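Local coordinates for protein SAP-like pentraxin (PDB 3FLP) that probably acts as a calcium-dependent, sugar-binding lectin of the pentraxin family, with two calcium ions in each subunit of a doubly stacked heptameric ring, at residues D59-T64 and Q133-G138; M113-Y116 and P121-T124; E145-K148 and F153-Q156. All coordinates share one frame; numbering follows the deposited sequence.

Contact 1 of 3, residues D59-T64 and Q133-G138; sequences DNQFIT and QISAGG. With CA (calcium ion), chain O.
Gln61 and Ile134 mark the nearest approach of the two backbones, their CA atoms 6.4 Å apart. That spacing is filled by side chains: 59-64 turns corners at residues 59, 61 and 62 before settling into a strand, while 133-138 runs past it as irregular loop. A classic beta bulge sets Gln61 and Phe62 together opposite Cys53 of strand 48-55, and both point their CB toward the loop.

The Gln61 chain is bent at its second torsion (chi2 -78°), and the Gln61 and Ile134 side chains run antiparallel alongside each other, bringing OE1 of Gln61 to 3.8 Å from Ile134 CG2. Its NE2 also lies 3.0 Å from Ser135 OG, but the poor angle rules out a hydrogen bond. The amide is instead held by His132 NE2 at OE1 and Thr55 OG1 at NE2, so both polar ends of this buried group are satisfied. In Ile134, chi1 of -61° directs the CG1-CD1 branch to Phe62, CD1 lying 3.9 Å from Phe62 CB, while CG2 stays by the Gln61 amide.

On the far side of the corner the chain meets a calcium ion. Asp59 OD2 binds it at 2.4 Å and Asn60 OD1 at 2.3 Å, and Asn60 ND2 donates, over 3.1 Å, to a water that is also bound to the ion. Glu145, Gln146 and Asp147 complete the site.

Loop 133-138 touches both sheets, through Trp106 of strand 100-107 under Ile134 and Thr55 of strand 48-55 beside Ser135, while Phe62 packs along its own sheet on Leu78 and Val80 of strand 73-80.

Contact 2 of 3, residues M113-Y116 and P121-T124; sequences MAVY and PCGT
Pro121 lies obliquely against the ring of Tyr116, with its CB 3.5 Å from Tyr116 CE2. The two form a non-hydrogen-bonded antiparallel pair in a hairpin whose short strand axes run at 165°.

Cys122 supplies the sound backbone bond of the contact: its N donates to Val115 O over 3.0 Å, nearly straight at 168°. Its CB points toward the partner strand and meets Val115 CG2 at 3.8 Å. SG is not a free thiol but is bonded to Cys90.

At Gly123 the register slips. Pro121 pairs with Tyr116 and Thr124 with Ala114, so Cys122 and Gly123 together stand opposite the single residue Val115, which makes a beta bulge. The Gly123 N does not reach Val115 O directly; a water sits between them, donating to Val115 O at 3.0 Å and accepting from Gly123 N at 3.2 Å, over one face of the Tyr116 ring, near its rim. Gly123 O takes a weak bond from Val115 N at 3.5 Å. Gly123 has a positive phi of 145°, a backbone conformation that would crowd any CB against Cys122 O.

Thr124 restores the alternation. Its CG2 rests 3.7 Å from Ala114 CB, on the same face as Tyr116 and Pro121, while Thr124 CA makes a CH...O contact of 3.1 Å with Met113 O.

The Val115 face is turned inward: Val115 touches Ile88 and Leu76 of the other sheet, and the Cys122-Cys90 disulfide ties the hairpin to its strand 86-90. The Tyr116 face lies under helix 175-182, where Tyr116 packs on Val178 and its OH is hydrogen-bonded to Thr175 OG1, while strand 100-107 flanks strand 112-117.

Contact 3 of 3, residues E145-K148 and F153-Q156; sequences EQDK and FEEQ. With CA (calcium ion), chain O; CA (calcium ion), chain P.
Asp147 OD1 is shared by two calcium ions, at 2.4 Å from the one that Asp59 and Asn60 also bind and 2.6 Å from the other. OD2 of the same carboxylate binds the second ion too, making Asp147 bidentate there, and faces Glu154 across the contact. Glu154 stretches out beyond CG (chi2 179°) until OE1 coordinates the second calcium at 2.3 Å. The two acidic side chains cross at about a right angle, with their carboxylate planes 65° apart. Asp147 OD2 and Glu154 OE1 approach to 3.1 Å, a closeness of two negative groups that the shared cation would offset.

Glu145 provides the other bridge. Its chain is bent at chi2 (-76°), which turns the carboxylate back to the metals; Glu145 OE1 lies 2.5 Å from each ion and OE2 chelates the first, which Gln146 O binds as well. Between them, therefore, Glu145 and Asp147 fix the spacing of the pair, and Glu157 adds a ligand to the second ion.

Behind the metals the backbones are joined through water and a ring. One water accepts from Glu145 N at 2.9 Å and from Glu154 N at 3.0 Å. Another, bound to the second calcium, donates to Glu145 O. That carbonyl oxygen also lies in the plane of the Phe153 ring at its edge, 3.5 Å from CD1, while Gln146 CG touches the same rim.

Two calcium ions bridged by acidic side chains from one loop form the double calcium site characteristic of pentraxins, through which ligands are recognised in relatives and probably here.

Overall arrangement
Contacts 1 and 3 share one calcium ion and its water, their centres 15 Å apart: Asp59 and Asn60, at the corner leading into strand 60-68, meet Glu145, Gln146 and Asp147 from the loop after strand 139-142. Both strands belong to the seven-stranded sheet, so the metal site joins parts of the chain distant in sequence. Contact 2, a hairpin of the eight-stranded sheet, lies 20 Å from contact 1 and 26 Å from contact 3, centre to centre. Along the chain it falls between the two segments of contact 1, and contact 3 follows. The hairpin therefore lies apart from the calcium site, its nearest atoms about 8 Å from contact 1 and about 15 Å from contact 3.

Contact 1 of 3, residues D59-T64 and Q133-G138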
ATOM      1  N   ASP A  59      10.380 -57.420   6.809  1.00 13.43           N
ATOM      2  CA  ASP A  59       9.637 -56.886   5.677  1.00 14.35           C
ATOM      3  C   ASP A  59       8.355 -56.163   6.093  1.00 13.76           C
ATOM      4  O   ASP A  59       7.771 -55.419   5.302  1.00 12.02           O
ATOM      5  CB  ASP A  59       9.309 -58.005   4.668  1.00 14.42           C
ATOM      6  CG  ASP A  59       8.417 -59.103   5.249  1.00 16.34           C
ATOM      7  OD1 ASP A  59       8.748 -59.656   6.325  1.00 16.66           O
ATOM      8  OD2 ASP A  59       7.388 -59.428   4.612  1.00 14.87           O
ATOM      9  N   ASN A  60       7.937 -56.369   7.340  1.00 11.92           N
ATOM     10  CA  ASN A  60       6.717 -55.755   7.853  1.00 11.22           C
ATOM     11  C   ASN A  60       6.960 -54.778   9.010  1.00  9.84           C
ATOM     12  O   ASN A  60       6.340 -54.887  10.066  1.00  9.30           O
ATOM     13  CB  ASN A  60       5.743 -56.861   8.286  1.00 11.49           C
ATOM     14  CG  ASN A  60       5.222 -57.686   7.106  1.00 12.65           C
ATOM     15  OD1 ASN A  60       5.813 -57.685   6.019  1.00 11.96           O
ATOM     16  ND2 ASN A  60       4.117 -58.401   7.320  1.00  8.48           N
ATOM     17  N   GLN A  61       7.858 -53.823   8.806  1.00  9.63           N
ATOM     18  CA  GLN A  61       8.170 -52.838   9.839  1.00 10.20           C
ATOM     19  C   GLN A  61       6.988 -51.916  10.137  1.00 10.31           C
ATOM     20  O   GLN A  61       6.655 -51.665  11.295  1.00 11.59           O
ATOM     21  CB  GLN A  61       9.387 -52.001   9.416  1.00  9.97           C
ATOM     22  CG  GLN A  61      10.723 -52.691   9.646  1.00  9.40           C
ATOM     23  CD  GLN A  61      11.160 -52.648  11.106  1.00 10.46           C
ATOM     24  OE1 GLN A  61      10.376 -52.314  11.999  1.00 11.42           O
ATOM     25  NE2 GLN A  61      12.419 -52.987  11.354  1.00 10.73           N
ATOM     26  N   PHE A  62       6.347 -51.425   9.086  1.00  9.76           N
ATOM     27  CA  PHE A  62       5.217 -50.519   9.245  1.00  9.13           C
ATOM     28  C   PHE A  62       4.366 -50.610   7.984  1.00  8.67           C
ATOM     29  O   PHE A  62       4.857 -50.368   6.885  1.00  7.82           O
ATOM     30  CB  PHE A  62       5.754 -49.104   9.447  1.00  8.07           C
ATOM     31  CG  PHE A  62       4.713 -48.107   9.821  1.00  6.44           C
ATOM     32  CD1 PHE A  62       3.898 -47.536   8.854  1.00  4.76           C
ATOM     33  CD2 PHE A  62       4.555 -47.720  11.146  1.00  4.90           C
ATOM     34  CE1 PHE A  62       2.945 -46.591   9.199  1.00  2.89           C
ATOM     35  CE2 PHE A  62       3.606 -46.778  11.497  1.00  4.02           C
ATOM     36  CZ  PHE A  62       2.801 -46.214  10.520  1.00  4.43           C
ATOM     37  N   ILE A  63       3.100 -50.986   8.133  1.00  8.42           N
ATOM     38  CA  ILE A  63       2.237 -51.108   6.967  1.00  9.04           C
ATOM     39  C   ILE A  63       0.832 -50.600   7.235  1.00  9.52           C
ATOM     40  O   ILE A  63       0.182 -51.009   8.202  1.00 10.32           O
ATOM     41  CB  ILE A  63       2.118 -52.573   6.480  1.00  9.83           C
ATOM     42  CG1 ILE A  63       3.215 -53.439   7.105  1.00 10.97           C
ATOM     43  CG2 ILE A  63       2.238 -52.615   4.967  1.00  7.91           C
ATOM     44  CD1 ILE A  63       3.092 -54.906   6.760  1.00 11.72           C
ATOM     45  N   THR A  64       0.366 -49.705   6.372  1.00  8.71           N
ATOM     46  CA  THR A  64      -0.977 -49.153   6.497  1.00  8.39           C
ATOM     47  C   THR A  64      -1.868 -49.866   5.491  1.00  8.79           C
ATOM     48  O   THR A  64      -1.402 -50.325   4.452  1.00  9.74           O
ATOM     49  CB  THR A  64      -1.016 -47.639   6.185  1.00  8.45           C
ATOM     50  OG1 THR A  64      -0.578 -47.422   4.837  1.00  5.50           O
ATOM     51  CG2 THR A  64      -0.127 -46.862   7.158  1.00  3.48           C
ATOM     52  N   GLN A 133      11.072 -49.574  18.009  1.00 18.82           N
ATOM     53  CA  GLN A 133      11.728 -48.522  17.253  1.00 19.81           C
ATOM     54  C   GLN A 133      12.047 -49.112  15.890  1.00 19.13           C
ATOM     55  O   GLN A 133      12.748 -50.117  15.794  1.00 18.48           O
ATOM     56  CB  GLN A 133      13.035 -48.093  17.914  1.00 21.49           C
ATOM     57  CG  GLN A 133      12.864 -47.284  19.184  1.00 27.12           C
ATOM     58  CD  GLN A 133      14.192 -46.798  19.731  1.00 28.55           C
ATOM     59  OE1 GLN A 133      15.008 -46.232  18.994  1.00 30.46           O
ATOM     60  NE2 GLN A 133      14.417 -47.012  21.027  1.00 27.91           N
ATOM     61  N   ILE A 134      11.522 -48.503  14.838  1.00 18.53           N
ATOM     62  CA  ILE A 134      11.786 -48.995  13.495  1.00 18.02           C
ATOM     63  C   ILE A 134      13.261 -48.744  13.193  1.00 17.75           C
ATOM     64  O   ILE A 134      13.723 -47.603  13.207  1.00 16.95           O
ATOM     65  CB  ILE A 134      10.890 -48.274  12.459  1.00 17.22           C
ATOM     66  CG1 ILE A 134       9.419 -48.556  12.785  1.00 16.80           C
ATOM     67  CG2 ILE A 134      11.228 -48.743  11.050  1.00 15.72           C
ATOM     68  CD1 ILE A 134       8.441 -47.776  11.948  1.00 15.36           C
ATOM     69  N   SER A 135      14.000 -49.816  12.936  1.00 17.30           N
ATOM     70  CA  SER A 135      15.420 -49.693  12.652  1.00 18.35           C
ATOM     71  C   SER A 135      15.676 -48.881  11.385  1.00 17.46           C
ATOM     72  O   SER A 135      14.850 -48.850  10.471  1.00 17.56           O
ATOM     73  CB  SER A 135      16.054 -51.084  12.545  1.00 20.38           C
ATOM     74  OG  SER A 135      15.155 -51.999  11.952  1.00 23.96           O
ATOM     75  N   ALA A 136      16.824 -48.214  11.356  1.00 15.63           N
ATOM     76  CA  ALA A 136      17.227 -47.372  10.241  1.00 16.62           C
ATOM     77  C   ALA A 136      17.354 -48.137   8.934  1.00 16.12           C
ATOM     78  O   ALA A 136      17.674 -49.327   8.928  1.00 17.19           O
ATOM     79  CB  ALA A 136      18.559 -46.700  10.566  1.00 16.30           C
ATOM     80  N   GLY A 137      17.104 -47.447   7.826  1.00 13.97           N
ATOM     81  CA  GLY A 137      17.238 -48.076   6.523  1.00 12.09           C
ATOM     82  C   GLY A 137      15.988 -48.685   5.922  1.00 11.16           C
ATOM     83  O   GLY A 137      16.080 -49.508   5.018  1.00  9.73           O
ATOM     84  N   GLY A 138      14.819 -48.283   6.411  1.00 11.10           N
ATOM     85  CA  GLY A 138      13.581 -48.830   5.883  1.00  9.80           C
ATOM     86  C   GLY A 138      13.258 -48.347   4.478  1.00 10.04           C
ATOM     87  O   GLY A 138      13.340 -47.154   4.190  1.00 10.29           O
TER
HETATM   88 CA    CA O 301       5.241 -58.589   3.935  1.00 11.87          CA
HETATM   89  O   HOH W   1       3.600 -60.033   4.792  1.00  3.59           O

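Contact 2 of 3, residues M113-Y116 and P121-T124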
ATOM      1  N   MET A 113      -1.933 -45.999  18.748  1.00 12.18           N
ATOM      2  CA  MET A 113      -2.257 -45.887  17.332  1.00 12.01           C
ATOM      3  C   MET A 113      -3.535 -45.068  17.220  1.00 11.38           C
ATOM      4  O   MET A 113      -4.455 -45.235  18.013  1.00 11.06           O
ATOM      5  CB  MET A 113      -2.491 -47.273  16.717  1.00 12.40           C
ATOM      6  CG  MET A 113      -3.284 -47.257  15.409  1.00 12.38           C
ATOM      7  SD  MET A 113      -3.906 -48.895  14.950  1.00 14.00           S
ATOM      8  CE  MET A 113      -4.871 -48.514  13.462  1.00 12.74           C
ATOM      9  N   ALA A 114      -3.584 -44.176  16.240  1.00 11.22           N
ATOM     10  CA  ALA A 114      -4.764 -43.346  16.026  1.00 10.79           C
ATOM     11  C   ALA A 114      -4.917 -43.105  14.532  1.00 10.76           C
ATOM     12  O   ALA A 114      -3.926 -42.901  13.826  1.00 10.34           O
ATOM     13  CB  ALA A 114      -4.623 -42.009  16.766  1.00  9.95           C
ATOM     14  N   VAL A 115      -6.151 -43.157  14.043  1.00  9.81           N
ATOM     15  CA  VAL A 115      -6.391 -42.923  12.625  1.00  9.83           C
ATOM     16  C   VAL A 115      -7.418 -41.818  12.451  1.00  9.20           C
ATOM     17  O   VAL A 115      -8.262 -41.585  13.325  1.00  7.22           O
ATOM     18  CB  VAL A 115      -6.875 -44.203  11.895  1.00 10.60           C
ATOM     19  CG1 VAL A 115      -5.837 -45.300  12.047  1.00  7.10           C
ATOM     20  CG2 VAL A 115      -8.224 -44.650  12.440  1.00  8.33           C
ATOM     21  N   TYR A 116      -7.332 -41.134  11.316  1.00  8.68           N
ATOM     22  CA  TYR A 116      -8.219 -40.031  11.015  1.00  7.27           C
ATOM     23  C   TYR A 116      -8.762 -40.094   9.594  1.00  9.00           C
ATOM     24  O   TYR A 116      -8.051 -40.471   8.661  1.00  8.94           O
ATOM     25  CB  TYR A 116      -7.470 -38.716  11.204  1.00  7.66           C
ATOM     26  CG  TYR A 116      -6.919 -38.517  12.598  1.00  7.15           C
ATOM     27  CD1 TYR A 116      -5.777 -39.198  13.031  1.00  5.62           C
ATOM     28  CD2 TYR A 116      -7.558 -37.668  13.495  1.00  4.83           C
ATOM     29  CE1 TYR A 116      -5.296 -39.028  14.327  1.00  5.83           C
ATOM     30  CE2 TYR A 116      -7.090 -37.494  14.776  1.00  7.13           C
ATOM     31  CZ  TYR A 116      -5.961 -38.174  15.190  1.00  6.27           C
ATOM     32  OH  TYR A 116      -5.524 -37.990  16.477  1.00 10.10           O
ATOM     33  N   PRO A 121     -10.864 -37.498  14.025  1.00 13.68           N
ATOM     34  CA  PRO A 121     -10.428 -38.721  14.711  1.00 14.00           C
ATOM     35  C   PRO A 121     -11.463 -39.840  14.638  1.00 14.72           C
ATOM     36  O   PRO A 121     -12.646 -39.609  14.874  1.00 16.62           O
ATOM     37  CB  PRO A 121     -10.178 -38.246  16.144  1.00 14.14           C
ATOM     38  CG  PRO A 121     -11.179 -37.123  16.309  1.00 12.29           C
ATOM     39  CD  PRO A 121     -11.072 -36.392  14.983  1.00 12.46           C
ATOM     40  N   CYS A 122     -11.021 -41.047  14.301  1.00 15.32           N
ATOM     41  CA  CYS A 122     -11.932 -42.188  14.220  1.00 16.61           C
ATOM     42  C   CYS A 122     -11.830 -43.014  15.496  1.00 17.04           C
ATOM     43  O   CYS A 122     -12.735 -43.776  15.826  1.00 16.46           O
ATOM     44  CB  CYS A 122     -11.591 -43.090  13.035  1.00 17.66           C
ATOM     45  SG  CYS A 122     -11.586 -42.296  11.398  1.00 20.03           S
ATOM     46  N   GLY A 123     -10.715 -42.859  16.206  1.00 16.11           N
ATOM     47  CA  GLY A 123     -10.514 -43.604  17.434  1.00 17.28           C
ATOM     48  C   GLY A 123      -9.056 -43.975  17.620  1.00 17.94           C
ATOM     49  O   GLY A 123      -8.222 -43.678  16.766  1.00 17.32           O
ATOM     50  N   THR A 124      -8.748 -44.630  18.734  1.00 17.89           N
ATOM     51  CA  THR A 124      -7.380 -45.028  19.022  1.00 19.27           C
ATOM     52  C   THR A 124      -7.309 -46.474  19.490  1.00 19.91           C
ATOM     53  O   THR A 124      -8.327 -47.097  19.795  1.00 18.65           O
ATOM     54  CB  THR A 124      -6.766 -44.145  20.127  1.00 20.04           C
ATOM     55  OG1 THR A 124      -7.510 -44.331  21.337  1.00 21.93           O
ATOM     56  CG2 THR A 124      -6.817 -42.661  19.736  1.00 19.47           C
TER
HETATM   57  O   HOH W   2      -8.243 -40.833  16.182  1.00 14.99           O

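Contact 3 of 3, residues E145-K148 and F153-Q156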
ATOM      1  N   GLU A 145       2.471 -54.575  -1.010  1.00  9.24           N
ATOM      2  CA  GLU A 145       2.964 -55.031   0.285  1.00  9.91           C
ATOM      3  C   GLU A 145       4.282 -55.774   0.033  1.00  9.85           C
ATOM      4  O   GLU A 145       4.307 -56.740  -0.726  1.00 10.98           O
ATOM      5  CB  GLU A 145       1.921 -55.974   0.903  1.00  9.98           C
ATOM      6  CG  GLU A 145       1.919 -56.083   2.432  1.00 10.66           C
ATOM      7  CD  GLU A 145       3.060 -56.919   2.981  1.00 12.28           C
ATOM      8  OE1 GLU A 145       3.215 -58.083   2.550  1.00 12.01           O
ATOM      9  OE2 GLU A 145       3.797 -56.410   3.855  1.00 12.90           O
ATOM     10  N   GLN A 146       5.372 -55.323   0.650  1.00 10.09           N
ATOM     11  CA  GLN A 146       6.681 -55.966   0.462  1.00  9.99           C
ATOM     12  C   GLN A 146       6.896 -57.216   1.319  1.00 10.66           C
ATOM     13  O   GLN A 146       6.573 -57.227   2.508  1.00  9.20           O
ATOM     14  CB  GLN A 146       7.819 -54.997   0.805  1.00  9.39           C
ATOM     15  CG  GLN A 146       7.856 -53.691   0.032  1.00  8.93           C
ATOM     16  CD  GLN A 146       8.857 -52.704   0.627  1.00 10.03           C
ATOM     17  OE1 GLN A 146      10.060 -52.787   0.372  1.00 10.45           O
ATOM     18  NE2 GLN A 146       8.359 -51.774   1.444  1.00  8.20           N
ATOM     19  N   ASP A 147       7.440 -58.264   0.703  1.00 11.88           N
ATOM     20  CA  ASP A 147       7.778 -59.495   1.416  1.00 13.32           C
ATOM     21  C   ASP A 147       9.297 -59.600   1.340  1.00 14.20           C
ATOM     22  O   ASP A 147       9.915 -60.505   1.901  1.00 13.35           O
ATOM     23  CB  ASP A 147       7.114 -60.718   0.784  1.00 12.21           C
ATOM     24  CG  ASP A 147       5.653 -60.830   1.153  1.00 11.75           C
ATOM     25  OD1 ASP A 147       5.282 -60.310   2.229  1.00 12.76           O
ATOM     26  OD2 ASP A 147       4.877 -61.440   0.389  1.00 13.01           O
ATOM     27  N   LYS A 148       9.876 -58.638   0.630  1.00 15.15           N
ATOM     28  CA  LYS A 148      11.317 -58.506   0.459  1.00 17.53           C
ATOM     29  C   LYS A 148      11.518 -57.035   0.103  1.00 17.84           C
ATOM     30  O   LYS A 148      10.583 -56.372  -0.361  1.00 16.56           O
ATOM     31  CB  LYS A 148      11.842 -59.398  -0.669  1.00 18.43           C
ATOM     32  CG  LYS A 148      11.224 -59.100  -2.016  1.00 24.10           C
ATOM     33  CD  LYS A 148      12.120 -59.528  -3.179  1.00 28.08           C
ATOM     34  CE  LYS A 148      12.394 -61.018  -3.179  1.00 28.87           C
ATOM     35  NZ  LYS A 148      13.122 -61.407  -4.419  1.00 31.92           N
ATOM     36  N   PHE A 153       5.844 -58.838  -4.091  1.00 14.12           N
ATOM     37  CA  PHE A 153       4.464 -58.359  -4.073  1.00 14.43           C
ATOM     38  C   PHE A 153       3.437 -59.462  -4.311  1.00 15.39           C
ATOM     39  O   PHE A 153       3.724 -60.457  -4.973  1.00 16.14           O
ATOM     40  CB  PHE A 153       4.265 -57.267  -5.133  1.00 13.17           C
ATOM     41  CG  PHE A 153       5.234 -56.123  -5.024  1.00 11.59           C
ATOM     42  CD1 PHE A 153       5.580 -55.600  -3.784  1.00 11.37           C
ATOM     43  CD2 PHE A 153       5.798 -55.566  -6.165  1.00 10.75           C
ATOM     44  CE1 PHE A 153       6.476 -54.534  -3.682  1.00 11.88           C
ATOM     45  CE2 PHE A 153       6.695 -54.501  -6.075  1.00 11.85           C
ATOM     46  CZ  PHE A 153       7.034 -53.985  -4.830  1.00 11.96           C
ATOM     47  N   GLU A 154       2.236 -59.266  -3.771  1.00 16.48           N
ATOM     48  CA  GLU A 154       1.139 -60.221  -3.918  1.00 18.24           C
ATOM     49  C   GLU A 154      -0.111 -59.463  -4.345  1.00 18.69           C
ATOM     50  O   GLU A 154      -0.515 -58.499  -3.691  1.00 18.29           O
ATOM     51  CB  GLU A 154       0.877 -60.949  -2.598  1.00 19.49           C
ATOM     52  CG  GLU A 154       1.990 -61.900  -2.203  1.00 23.43           C
ATOM     53  CD  GLU A 154       1.725 -62.597  -0.878  1.00 24.04           C
ATOM     54  OE1 GLU A 154       1.828 -61.939   0.184  1.00 20.93           O
ATOM     55  OE2 GLU A 154       1.413 -63.807  -0.908  1.00 25.28           O
ATOM     56  N   GLU A 155      -0.731 -59.906  -5.432  1.00 19.42           N
ATOM     57  CA  GLU A 155      -1.913 -59.225  -5.948  1.00 22.02           C
ATOM     58  C   GLU A 155      -3.064 -59.055  -4.962  1.00 21.46           C
ATOM     59  O   GLU A 155      -3.751 -58.035  -4.994  1.00 20.38           O
ATOM     60  CB  GLU A 155      -2.407 -59.897  -7.242  1.00 25.30           C
ATOM     61  CG  GLU A 155      -2.627 -61.403  -7.168  1.00 31.70           C
ATOM     62  CD  GLU A 155      -3.005 -62.018  -8.524  1.00 35.85           C
ATOM     63  OE1 GLU A 155      -2.226 -61.872  -9.499  1.00 36.04           O
ATOM     64  OE2 GLU A 155      -4.081 -62.656  -8.612  1.00 37.46           O
ATOM     65  N   GLN A 156      -3.272 -60.025  -4.079  1.00 20.83           N
ATOM     66  CA  GLN A 156      -4.360 -59.912  -3.116  1.00 22.31           C
ATOM     67  C   GLN A 156      -4.105 -58.889  -2.006  1.00 20.36           C
ATOM     68  O   GLN A 156      -4.997 -58.593  -1.218  1.00 20.87           O
ATOM     69  CB  GLN A 156      -4.688 -61.279  -2.515  1.00 27.31           C
ATOM     70  CG  GLN A 156      -5.416 -62.203  -3.490  1.00 35.26           C
ATOM     71  CD  GLN A 156      -5.901 -63.491  -2.837  1.00 40.54           C
ATOM     72  OE1 GLN A 156      -5.099 -64.300  -2.350  1.00 42.04           O
ATOM     73  NE2 GLN A 156      -7.220 -63.688  -2.820  1.00 42.02           N
TER
HETATM   74 CA    CA O 301       5.241 -58.589   3.935  1.00 11.87          CA
HETATM   75 CA    CA P 302       2.934 -60.211   1.216  1.00 15.10          CA
HETATM   76  O   HOH W   3       1.433 -56.481  -2.932  1.00 12.19           O
HETATM   77  O   HOH W   4       3.465 -59.169  -0.840  1.00  6.35           O
HETATM   78  O   HOH W   1       3.600 -60.033   4.792  1.00  3.59           O
HETATM   79  O   HOH W   5       1.793 -60.961   3.145  1.00 13.12           O